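Local coordinates for protein polyphosphate kinase (Porphyromonas gingivalis, PDB 2O8R) that probably catalyses the reversible, magnesium-dependent transfer of the terminal phosphate of ATP onto a growing inorganic polyphosphate chain, at residues H82-Q85 against A86-E89; D95-Y98 against Y99-Y103; S207-E210 against D211-K214; G273-P276 against D277-R281. The protein carries 3 engineered substitutions. All coordinates share one frame; numbering follows the deposited sequence.

Contact 1: H82-Q85 against A86-E89; sequences HILQ and AIRE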
loop_
_atom_site.group_PDB
_atom_site.type_symbol
_atom_site.label_atom_id
_atom_site.label_comp_id
_atom_site.label_asym_id
_atom_site.label_seq_id
_atom_site.Cartn_x
_atom_site.Cartn_y
_atom_site.Cartn_z
ATOM N N HIS A 82 -29.750 -27.331 9.135
ATOM C CA HIS A 82 -30.273 -26.543 10.256
ATOM C C HIS A 82 -29.334 -25.432 10.721
ATOM O O HIS A 82 -29.761 -24.284 10.883
ATOM C CB HIS A 82 -30.663 -27.446 11.421
ATOM C CG HIS A 82 -31.972 -28.134 11.215
ATOM N ND1 HIS A 82 -32.082 -29.342 10.560
ATOM C CD2 HIS A 82 -33.233 -27.764 11.541
ATOM C CE1 HIS A 82 -33.353 -29.699 10.512
ATOM N NE2 HIS A 82 -34.072 -28.759 11.099
ATOM N N ILE A 83 -28.069 -25.784 10.951
ATOM C CA ILE A 83 -27.018 -24.805 11.202
ATOM C C ILE A 83 -27.163 -23.574 10.285
ATOM O O ILE A 83 -27.288 -22.453 10.795
ATOM C CB ILE A 83 -25.609 -25.463 11.169
ATOM C CG1 ILE A 83 -25.305 -26.093 12.539
ATOM C CG2 ILE A 83 -24.529 -24.470 10.822
ATOM C CD1 ILE A 83 -24.363 -27.324 12.512
ATOM N N LEU A 84 -27.224 -23.786 8.964
ATOM C CA LEU A 84 -27.393 -22.681 7.991
ATOM C C LEU A 84 -28.677 -21.875 8.164
ATOM O O LEU A 84 -28.678 -20.658 7.982
ATOM C CB LEU A 84 -27.294 -23.171 6.539
ATOM C CG LEU A 84 -25.901 -23.343 5.921
ATOM C CD1 LEU A 84 -26.005 -23.837 4.489
ATOM C CD2 LEU A 84 -25.112 -22.044 5.970
ATOM N N GLN A 85 -29.764 -22.558 8.509
ATOM C CA GLN A 85 -31.045 -21.907 8.733
ATOM C C GLN A 85 -30.996 -21.080 10.013
ATOM O O GLN A 85 -31.589 -20.005 10.083
ATOM C CB GLN A 85 -32.146 -22.954 8.823
ATOM C CG GLN A 85 -33.540 -22.394 8.993
ATOM C CD GLN A 85 -34.407 -23.275 9.874
ATOM O OE1 GLN A 85 -33.994 -24.362 10.291
ATOM N NE2 GLN A 85 -35.614 -22.806 10.170
ATOM N N ALA A 86 -30.271 -21.579 11.012
ATOM C CA ALA A 86 -30.122 -20.881 12.283
ATOM C C ALA A 86 -29.305 -19.608 12.125
ATOM O O ALA A 86 -29.679 -18.558 12.659
ATOM C CB ALA A 86 -29.496 -21.791 13.322
ATOM N N ILE A 87 -28.197 -19.705 11.395
ATOM C CA ILE A 87 -27.373 -18.539 11.085
ATOM C C ILE A 87 -28.223 -17.455 10.430
ATOM O O ILE A 87 -28.297 -16.329 10.917
ATOM C CB ILE A 87 -26.193 -18.896 10.142
ATOM C CG1 ILE A 87 -25.204 -19.821 10.840
ATOM C CG2 ILE A 87 -25.466 -17.631 9.656
ATOM C CD1 ILE A 87 -24.268 -20.501 9.892
ATOM N N ARG A 88 -28.885 -17.825 9.343
ATOM C CA ARG A 88 -29.685 -16.904 8.556
ATOM C C ARG A 88 -30.745 -16.207 9.402
ATOM O O ARG A 88 -30.940 -14.994 9.300
ATOM C CB ARG A 88 -30.341 -17.660 7.406
ATOM C CG ARG A 88 -31.361 -16.857 6.659
ATOM C CD ARG A 88 -32.060 -17.666 5.581
ATOM N NE ARG A 88 -32.965 -16.804 4.838
ATOM C CZ ARG A 88 -32.653 -16.204 3.696
ATOM N NH1 ARG A 88 -31.462 -16.391 3.142
ATOM N NH2 ARG A 88 -33.542 -15.421 3.103
ATOM N N GLU A 89 -31.409 -16.981 10.253
ATOM C CA GLU A 89 -32.450 -16.443 11.107
ATOM C C GLU A 89 -31.866 -15.407 12.031
ATOM O O GLU A 89 -32.425 -14.327 12.189
ATOM C CB GLU A 89 -33.136 -17.554 11.895
ATOM C CG GLU A 89 -34.193 -18.298 11.086
ATOM C CD GLU A 89 -34.998 -19.286 11.913
ATOM O OE1 GLU A 89 -34.858 -19.296 13.160
ATOM O OE2 GLU A 89 -35.779 -20.052 11.307
#

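Contact 2: D95-Y98 against Y99-Y103; sequences DELY and YRIFY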
loop_
_atom_site.group_PDB
_atom_site.type_symbol
_atom_site.label_atom_id
_atom_site.label_comp_id
_atom_site.label_asym_id
_atom_site.label_seq_id
_atom_site.Cartn_x
_atom_site.Cartn_y
_atom_site.Cartn_z
ATOM N N ASP A 95 -29.489 -7.809 11.612
ATOM C CA ASP A 95 -29.614 -6.819 10.569
ATOM C C ASP A 95 -30.653 -5.766 10.925
ATOM O O ASP A 95 -30.404 -4.578 10.762
ATOM C CB ASP A 95 -29.987 -7.493 9.257
ATOM C CG ASP A 95 -29.726 -6.609 8.060
ATOM O OD1 ASP A 95 -28.674 -5.927 8.038
ATOM O OD2 ASP A 95 -30.568 -6.601 7.139
ATOM N N GLU A 96 -31.803 -6.210 11.429
ATOM C CA GLU A 96 -32.881 -5.306 11.799
ATOM C C GLU A 96 -32.470 -4.387 12.937
ATOM O O GLU A 96 -32.772 -3.183 12.930
ATOM C CB GLU A 96 -34.113 -6.097 12.204
ATOM C CG GLU A 96 -34.804 -6.799 11.054
ATOM C CD GLU A 96 -36.115 -7.438 11.472
ATOM O OE1 GLU A 96 -36.575 -7.182 12.611
ATOM O OE2 GLU A 96 -36.686 -8.193 10.658
ATOM N N LEU A 97 -31.789 -4.965 13.919
ATOM C CA LEU A 97 -31.182 -4.182 14.981
ATOM C C LEU A 97 -30.210 -3.127 14.431
ATOM O O LEU A 97 -30.304 -1.950 14.799
ATOM C CB LEU A 97 -30.468 -5.107 15.965
ATOM C CG LEU A 97 -29.709 -4.462 17.118
ATOM C CD1 LEU A 97 -30.616 -3.556 17.950
ATOM C CD2 LEU A 97 -29.117 -5.549 17.965
ATOM N N TYR A 98 -29.296 -3.557 13.555
ATOM C CA TYR A 98 -28.306 -2.681 12.925
ATOM C C TYR A 98 -28.939 -1.422 12.326
ATOM O O TYR A 98 -28.499 -0.301 12.597
ATOM C CB TYR A 98 -27.566 -3.460 11.839
ATOM C CG TYR A 98 -26.291 -2.835 11.303
ATOM C CD1 TYR A 98 -25.045 -3.322 11.687
ATOM C CD2 TYR A 98 -26.331 -1.801 10.372
ATOM C CE1 TYR A 98 -23.875 -2.777 11.180
ATOM C CE2 TYR A 98 -25.161 -1.244 9.862
ATOM C CZ TYR A 98 -23.944 -1.737 10.266
ATOM O OH TYR A 98 -22.791 -1.181 9.757
ATOM N N TYR A 99 -29.983 -1.605 11.527
ATOM C CA TYR A 99 -30.625 -0.471 10.880
ATOM C C TYR A 99 -31.387 0.442 11.841
ATOM O O TYR A 99 -31.420 1.660 11.650
ATOM C CB TYR A 99 -31.485 -0.939 9.716
ATOM C CG TYR A 99 -30.667 -1.237 8.473
ATOM C CD1 TYR A 99 -30.350 -0.232 7.556
ATOM C CD2 TYR A 99 -30.199 -2.517 8.218
ATOM C CE1 TYR A 99 -29.598 -0.500 6.417
ATOM C CE2 TYR A 99 -29.449 -2.795 7.080
ATOM C CZ TYR A 99 -29.152 -1.786 6.192
ATOM O OH TYR A 99 -28.422 -2.080 5.074
ATOM N N ARG A 100 -31.969 -0.148 12.882
ATOM C CA ARG A 100 -32.550 0.623 13.969
ATOM C C ARG A 100 -31.498 1.527 14.606
ATOM O O ARG A 100 -31.720 2.719 14.759
ATOM C CB ARG A 100 -33.201 -0.288 15.012
ATOM C CG ARG A 100 -34.697 -0.459 14.828
ATOM C CD ARG A 100 -35.315 -1.250 15.967
ATOM N NE ARG A 100 -35.131 -2.686 15.793
ATOM C CZ ARG A 100 -34.519 -3.487 16.660
ATOM N NH1 ARG A 100 -34.036 -3.006 17.798
ATOM N NH2 ARG A 100 -34.401 -4.781 16.385
ATOM N N ILE A 101 -30.340 0.970 14.942
ATOM C CA ILE A 101 -29.253 1.774 15.497
ATOM C C ILE A 101 -28.842 2.865 14.517
ATOM O O ILE A 101 -28.694 4.022 14.899
ATOM C CB ILE A 101 -28.046 0.903 15.883
ATOM C CG1 ILE A 101 -28.467 -0.090 16.956
ATOM C CG2 ILE A 101 -26.934 1.745 16.464
ATOM C CD1 ILE A 101 -27.508 -1.201 17.173
ATOM N N PHE A 102 -28.709 2.498 13.247
ATOM C CA PHE A 102 -28.218 3.425 12.230
ATOM C C PHE A 102 -29.163 4.594 11.970
ATOM O O PHE A 102 -28.756 5.757 12.000
ATOM C CB PHE A 102 -27.923 2.684 10.927
ATOM C CG PHE A 102 -27.337 3.557 9.857
ATOM C CD1 PHE A 102 -26.062 4.093 10.000
ATOM C CD2 PHE A 102 -28.053 3.838 8.703
ATOM C CE1 PHE A 102 -25.514 4.895 9.020
ATOM C CE2 PHE A 102 -27.507 4.641 7.719
ATOM C CZ PHE A 102 -26.238 5.175 7.880
ATOM N N TYR A 103 -30.427 4.275 11.733
ATOM C CA TYR A 103 -31.410 5.288 11.383
ATOM C C TYR A 103 -32.005 6.006 12.584
ATOM O O TYR A 103 -32.346 7.183 12.494
ATOM C CB TYR A 103 -32.544 4.661 10.581
ATOM C CG TYR A 103 -32.183 4.327 9.163
ATOM C CD1 TYR A 103 -31.893 5.328 8.259
ATOM C CD2 TYR A 103 -32.153 3.014 8.723
ATOM C CE1 TYR A 103 -31.576 5.034 6.956
ATOM C CE2 TYR A 103 -31.839 2.712 7.425
ATOM C CZ TYR A 103 -31.548 3.729 6.543
ATOM O OH TYR A 103 -31.223 3.448 5.238
#

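Contact 3: S207-E210 against D211-K214; sequences SFLE and DIIK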
loop_
_atom_site.group_PDB
_atom_site.type_symbol
_atom_site.label_atom_id
_atom_site.label_comp_id
_atom_site.label_asym_id
_atom_site.label_seq_id
_atom_site.Cartn_x
_atom_site.Cartn_y
_atom_site.Cartn_z
ATOM N N SER A 207 -22.788 12.599 1.426
ATOM C CA SER A 207 -23.674 11.803 0.602
ATOM C C SER A 207 -23.000 10.499 0.291
ATOM O O SER A 207 -21.780 10.471 0.104
ATOM C CB SER A 207 -23.939 12.520 -0.708
ATOM O OG SER A 207 -24.773 13.632 -0.501
ATOM N N PHE A 208 -23.793 9.429 0.239
ATOM C CA PHE A 208 -23.343 8.148 -0.322
ATOM C C PHE A 208 -23.096 8.341 -1.810
ATOM O O PHE A 208 -23.876 9.005 -2.506
ATOM C CB PHE A 208 -24.405 7.055 -0.160
ATOM C CG PHE A 208 -24.621 6.598 1.266
ATOM C CD1 PHE A 208 -24.024 5.435 1.732
ATOM C CD2 PHE A 208 -25.442 7.306 2.126
ATOM C CE1 PHE A 208 -24.233 4.998 3.031
ATOM C CE2 PHE A 208 -25.658 6.872 3.420
ATOM C CZ PHE A 208 -25.052 5.716 3.874
ATOM N N LEU A 209 -22.017 7.760 -2.298
ATOM C CA LEU A 209 -21.737 7.774 -3.720
ATOM C C LEU A 209 -22.919 7.224 -4.519
ATOM O O LEU A 209 -23.334 7.839 -5.507
ATOM C CB LEU A 209 -20.479 6.963 -4.008
ATOM C CG LEU A 209 -19.779 7.147 -5.349
ATOM C CD1 LEU A 209 -19.686 8.620 -5.703
ATOM C CD2 LEU A 209 -18.386 6.499 -5.286
ATOM N N GLU A 210 -23.479 6.094 -4.077
ATOM C CA GLU A 210 -24.548 5.428 -4.841
ATOM C C GLU A 210 -25.826 6.249 -4.897
ATOM O O GLU A 210 -26.602 6.117 -5.838
ATOM C CB GLU A 210 -24.836 4.001 -4.344
ATOM C CG GLU A 210 -25.490 3.895 -2.962
ATOM C CD GLU A 210 -24.478 3.786 -1.821
ATOM O OE1 GLU A 210 -23.363 4.343 -1.940
ATOM O OE2 GLU A 210 -24.809 3.144 -0.797
ATOM N N ASP A 211 -26.033 7.099 -3.894
ATOM C CA ASP A 211 -27.160 8.019 -3.906
ATOM C C ASP A 211 -27.017 9.035 -5.050
ATOM O O ASP A 211 -27.946 9.244 -5.823
ATOM C CB ASP A 211 -27.306 8.707 -2.548
ATOM C CG ASP A 211 -28.058 7.854 -1.529
ATOM O OD1 ASP A 211 -28.653 6.827 -1.908
ATOM O OD2 ASP A 211 -28.062 8.222 -0.340
ATOM N N ILE A 212 -25.838 9.628 -5.177
ATOM C CA ILE A 212 -25.570 10.549 -6.266
ATOM C C ILE A 212 -25.850 9.902 -7.607
ATOM O O ILE A 212 -26.534 10.491 -8.445
ATOM C CB ILE A 212 -24.131 11.087 -6.243
ATOM C CG1 ILE A 212 -23.825 11.706 -4.864
ATOM C CG2 ILE A 212 -23.931 12.102 -7.413
ATOM C CD1 ILE A 212 -22.331 11.869 -4.591
ATOM N N ILE A 213 -25.336 8.693 -7.802
ATOM C CA ILE A 213 -25.583 7.961 -9.041
ATOM C C ILE A 213 -27.093 7.800 -9.304
ATOM O O ILE A 213 -27.580 8.129 -10.383
ATOM C CB ILE A 213 -24.843 6.606 -9.062
ATOM C CG1 ILE A 213 -23.324 6.849 -9.108
ATOM C CG2 ILE A 213 -25.294 5.780 -10.266
ATOM C CD1 ILE A 213 -22.476 5.591 -9.251
ATOM N N LYS A 214 -27.827 7.349 -8.294
ATOM C CA LYS A 214 -29.278 7.214 -8.377
ATOM C C LYS A 214 -29.979 8.486 -8.879
ATOM O O LYS A 214 -30.926 8.418 -9.654
ATOM C CB LYS A 214 -29.842 6.816 -7.009
ATOM C CG LYS A 214 -29.523 5.369 -6.571
ATOM C CD LYS A 214 -30.283 5.041 -5.297
ATOM C CE LYS A 214 -30.494 3.571 -5.113
ATOM N NZ LYS A 214 -31.325 3.351 -3.913
#

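Contact 4: G273-P276 against D277-R281; sequences GRMP and DEVLR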
loop_
_atom_site.group_PDB
_atom_site.type_symbol
_atom_site.label_atom_id
_atom_site.label_comp_id
_atom_site.label_asym_id
_atom_site.label_seq_id
_atom_site.Cartn_x
_atom_site.Cartn_y
_atom_site.Cartn_z
ATOM N N GLY A 273 -34.390 -4.400 0.316
ATOM C CA GLY A 273 -35.657 -5.129 0.423
ATOM C C GLY A 273 -36.857 -4.637 -0.371
ATOM O O GLY A 273 -37.813 -5.387 -0.572
ATOM N N ARG A 274 -36.809 -3.387 -0.829
ATOM C CA ARG A 274 -37.847 -2.841 -1.699
ATOM C C ARG A 274 -37.840 -3.518 -3.070
ATOM O O ARG A 274 -38.734 -3.279 -3.877
ATOM C CB ARG A 274 -37.660 -1.329 -1.893
ATOM C CG ARG A 274 -37.822 -0.483 -0.646
ATOM C CD ARG A 274 -37.230 0.915 -0.832
ATOM N NE ARG A 274 -38.218 1.907 -1.261
ATOM C CZ ARG A 274 -38.876 2.727 -0.439
ATOM N NH1 ARG A 274 -38.661 2.680 0.872
ATOM N NH2 ARG A 274 -39.752 3.600 -0.930
HETATM N N MSE A 275 -36.832 -4.353 -3.330
HETATM C CA MSE A 275 -36.643 -4.961 -4.641
HETATM C C MSE A 275 -37.646 -6.071 -4.874
HETATM O O MSE A 275 -37.742 -6.991 -4.060
HETATM C CB MSE A 275 -35.239 -5.535 -4.760
HETATM C CG MSE A 275 -34.657 -5.443 -6.146
HETATM SE SE MSE A 275 -33.060 -6.528 -6.374
HETATM C CE MSE A 275 -32.135 -5.533 -7.733
ATOM N N PRO A 276 -38.417 -5.978 -5.975
ATOM C CA PRO A 276 -39.310 -7.054 -6.418
ATOM C C PRO A 276 -38.526 -8.298 -6.831
ATOM O O PRO A 276 -37.374 -8.190 -7.251
ATOM C CB PRO A 276 -40.015 -6.444 -7.636
ATOM C CG PRO A 276 -39.856 -4.964 -7.474
ATOM C CD PRO A 276 -38.511 -4.799 -6.854
ATOM N N ASP A 277 -39.144 -9.470 -6.709
ATOM C CA ASP A 277 -38.443 -10.730 -6.991
ATOM C C ASP A 277 -38.208 -10.961 -8.479
ATOM O O ASP A 277 -37.288 -11.692 -8.851
ATOM C CB ASP A 277 -39.174 -11.928 -6.376
ATOM C CG ASP A 277 -39.542 -11.703 -4.926
ATOM O OD1 ASP A 277 -40.318 -10.762 -4.648
ATOM O OD2 ASP A 277 -39.068 -12.470 -4.063
ATOM N N GLU A 278 -39.030 -10.332 -9.321
ATOM C CA GLU A 278 -38.857 -10.429 -10.770
ATOM C C GLU A 278 -37.461 -9.971 -11.175
ATOM O O GLU A 278 -36.802 -10.610 -11.999
ATOM C CB GLU A 278 -39.909 -9.614 -11.524
ATOM C CG GLU A 278 -41.339 -10.052 -11.288
ATOM C CD GLU A 278 -42.079 -9.126 -10.347
ATOM O OE1 GLU A 278 -42.450 -8.012 -10.776
ATOM O OE2 GLU A 278 -42.301 -9.517 -9.182
ATOM N N VAL A 279 -37.012 -8.871 -10.574
ATOM C CA VAL A 279 -35.683 -8.337 -10.853
ATOM C C VAL A 279 -34.588 -9.161 -10.157
ATOM O O VAL A 279 -33.463 -9.265 -10.663
ATOM C CB VAL A 279 -35.601 -6.799 -10.583
ATOM C CG1 VAL A 279 -36.178 -6.441 -9.248
ATOM C CG2 VAL A 279 -34.178 -6.261 -10.749
ATOM N N LEU A 280 -34.933 -9.773 -9.025
ATOM C CA LEU A 280 -34.027 -10.716 -8.374
ATOM C C LEU A 280 -33.761 -11.866 -9.327
ATOM O O LEU A 280 -32.611 -12.121 -9.703
ATOM C CB LEU A 280 -34.623 -11.261 -7.082
ATOM C CG LEU A 280 -33.648 -11.648 -5.965
ATOM C CD1 LEU A 280 -34.433 -12.185 -4.789
ATOM C CD2 LEU A 280 -32.576 -12.652 -6.394
ATOM N N ARG A 281 -34.834 -12.541 -9.735
ATOM C CA ARG A 281 -34.719 -13.662 -10.660
ATOM C C ARG A 281 -34.257 -13.210 -12.037
ATOM O O ARG A 281 -34.019 -14.036 -12.916
ATOM C CB ARG A 281 -36.015 -14.485 -10.732
ATOM C CG ARG A 281 -37.159 -13.851 -11.508
ATOM C CD ARG A 281 -38.378 -14.769 -11.526
ATOM N NE ARG A 281 -38.851 -15.079 -10.174
ATOM C CZ ARG A 281 -39.944 -14.567 -9.610
ATOM N NH1 ARG A 281 -40.708 -13.710 -10.277
ATOM N NH2 ARG A 281 -40.277 -14.918 -8.373
#

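Contact 1: H82-Q85 against A86-E89
Ala86 N bonds His82 O at 2.8 Å, the shortest hydrogen bond of the contact. It is the first of four consecutive i to i+4 bonds that start helix 83-112. Ile87 N follows on Ile83 O and Arg88 N on Leu84 O, and Glu89 N closes the series on Gln85 O at 3.0 Å.

The side chains sort onto two sides of this turn. On the inner side, the CD1 end of Ile87 reaches the CG2 branch of Ile83 at 4.1 Å, the two side chains meeting at a slant, and Leu84 CD2 lies 4.3 Å from the same CD1. Ile83 and Leu84 continue onto His60 of helix 35-63, while Ile87 packs on Phe52 of that helix and on Met15 of helix 13-29. On the exposed side, Gln85 and Glu89 run alongside each other in the same direction. Gln85 leaves the backbone with CG anti to N (chi1 -177°) and then bends at chi2, which brings NE2 to 3.0 Å from Glu89 OE2; the amide and carboxylate planes are almost perpendicular. Arg88 extends away from this pair, and its NH2 hydrogen-bonds the carbonyl oxygen of Ala294, at the start of strand 294-297 in the six-stranded sheet of the middle domain.

The chemistry is that of an amphipathic first turn: hydrocarbon branches face the neighbouring helices, an amide and a carboxylate sit together on the exposed flank, and an arginine links the helix to that sheet.

Contact 2: D95-Y98 against Y99-Y103
Tyr99 lies alongside Asp95, one turn earlier on helix 83-112, and takes the edge of Tyr98 on a face. From its CB, which lies 3.9 Å from Asp95 O, the side chain takes CG beside the backbone N (chi1 -79°), and this swings the ring toward the preceding turn. CD2 then comes to 3.3 Å from Asp95 O, and CE2 to 3.4 Å from Asp95 OD1. The carboxylate carbon lies level with the ring at its edge, while the carboxylate itself stands nearly upright to the ring plane (89°). The hydroxyl at the tip points out of the contact and hydrogen-bonds Tyr300 O.

In the edge-to-face pair the Tyr98 and Tyr99 centroids are 6.0 Å apart, with planes at 58°; Tyr98 OH makes weak hydrogen bonds to Ser46 OG and Leu42 O.

On another flank, Leu97 CG meets Ile101 CD1 at 3.9 Å, and both side chains press on Leu25 of helix 13-29. Arg100 crosses Leu97 at about a right angle: one guanidinium face lies over Leu97 CA, toward the rim of the group, while NH1 comes to 3.5 Å from Leu97 CD1.

Leu97, Tyr98 and Ile101 face helices 13-29 and 35-63, Tyr99 and Tyr103 reach toward Tyr300 of the middle domain, and Glu96 and Arg100 lie exposed, as befits a bundle helix, here in the N-terminal domain of PPK1.

Contact 3: S207-E210 against D211-K214
Leu209 and Ile212 meet through their CD1 methyls, 4.3 Å apart, on the buried side of the short helix 209-214. Ser207 CB adds a contact with Ile212 CG1 at 4.2 Å. The surroundings enclose this side: Leu209, Ile212 and Ile213 all lean on Ile139 of helix 125-139, and Leu209 and Ile212 also touch Val193 of strand 192-195.

The backbone is held less firmly where strand 204-208 gives way to the helix. Phe208 occupies the N-cap position, and its carbonyl oxygen receives two weak bonds, from Asp211 N (3.2 Å) and from Ile212 N (3.4 Å). One residue later the bonding becomes regular, with Ile213 N on Leu209 O and Lys214 N on Glu210 O at 3.0 Å.

Asp211 and Lys214, by contrast, are partly exposed. Asp211 runs alongside Phe208, itself buried and stacked on Tyr300; the carboxylate is turned 65° from the ring, with OD2 3.7 Å from CD2, and that oxygen is hydrogen-bonded by Tyr300 OH. Lys214 passes over Glu210 O with its CG and is extended beyond it.

Glu210 is buried. Its CG sits between backbone N and carbonyl carbon (chi1 69°), and a bend at chi2 (-91°) turns the carboxylate away from Asp211, so that OE2 stays 5.4 Å from Asp211 OD1 and forms a salt bridge with Arg191. That pairing probably keeps the buried glutamate ionised, while the tyrosine hydroxyl would help steady the charge on Asp211.

Contact 4: G273-P276 against D277-R281
Met275 and Val279 make the apolar part of this contact, their side chains crossing at about a right angle. Selenomethionine, the form in which Met275 is present, runs extended beyond CG across the valine: its CG lies 3.6 Å from Val279 CG1, and its terminal CE lies 3.7 Å from Val279 CG2, so each valine branch faces a different part of the chain. Pro276 adds its ring carbon CD, 3.7 Å from Val279 CG1. The placement of that methyl is doubtful, however, as it also falls too near Pro276 O. Behind, Met275 packs on Tyr230 and Ile232 of strand 225-235 and on Ala165 of strand 163-169, which ties the start of the helix to the middle-domain sheet.

In topology, the loop and helix 277-283 belong to a beta-alpha-beta crossover, since they connect strand 268-272 with its parallel neighbour 294-297.

The hydrogen bonding is that of a helix start. Pro276 is the N-cap, and its carbonyl oxygen takes two weak bonds, from Val279 N and Leu280 N, both 3.4 Å. A firmer one follows within the helix, Arg281 N to Asp277 O at 2.7 Å.

Charged groups play a peripheral role. Glu278, bent at chi2, brings OE2 to 4.1 Å from Pro276 CB, and Asp277 O lies 3.9 Å above the guanidinium plane of Arg281, over its centre.

How the contacts relate
Contacts 1 and 2 follow each other along helix 83-112, their centres 20 Å apart, and contacts 3 and 4 begin two helices of the middle domain, also 20 Å apart between centres. One place where the domains meet is between contacts 2 and 3, where Phe102 CZ packs 4.2 Å from Phe208 CZ. Tyr300 bridges the same two contacts, bonding Tyr99 of one and meeting Phe208 and Asp211 of the other. The side chain of Tyr98 in contact 2 is about 10 Å from that of the predicted ATP-binding Asn48 and about 3 Å from a sulfate, probably from the crystallisation liquor; Ile87 of contact 1 is about 12 Å from Asn48. Contacts 3 and 4 lie away from the known sites.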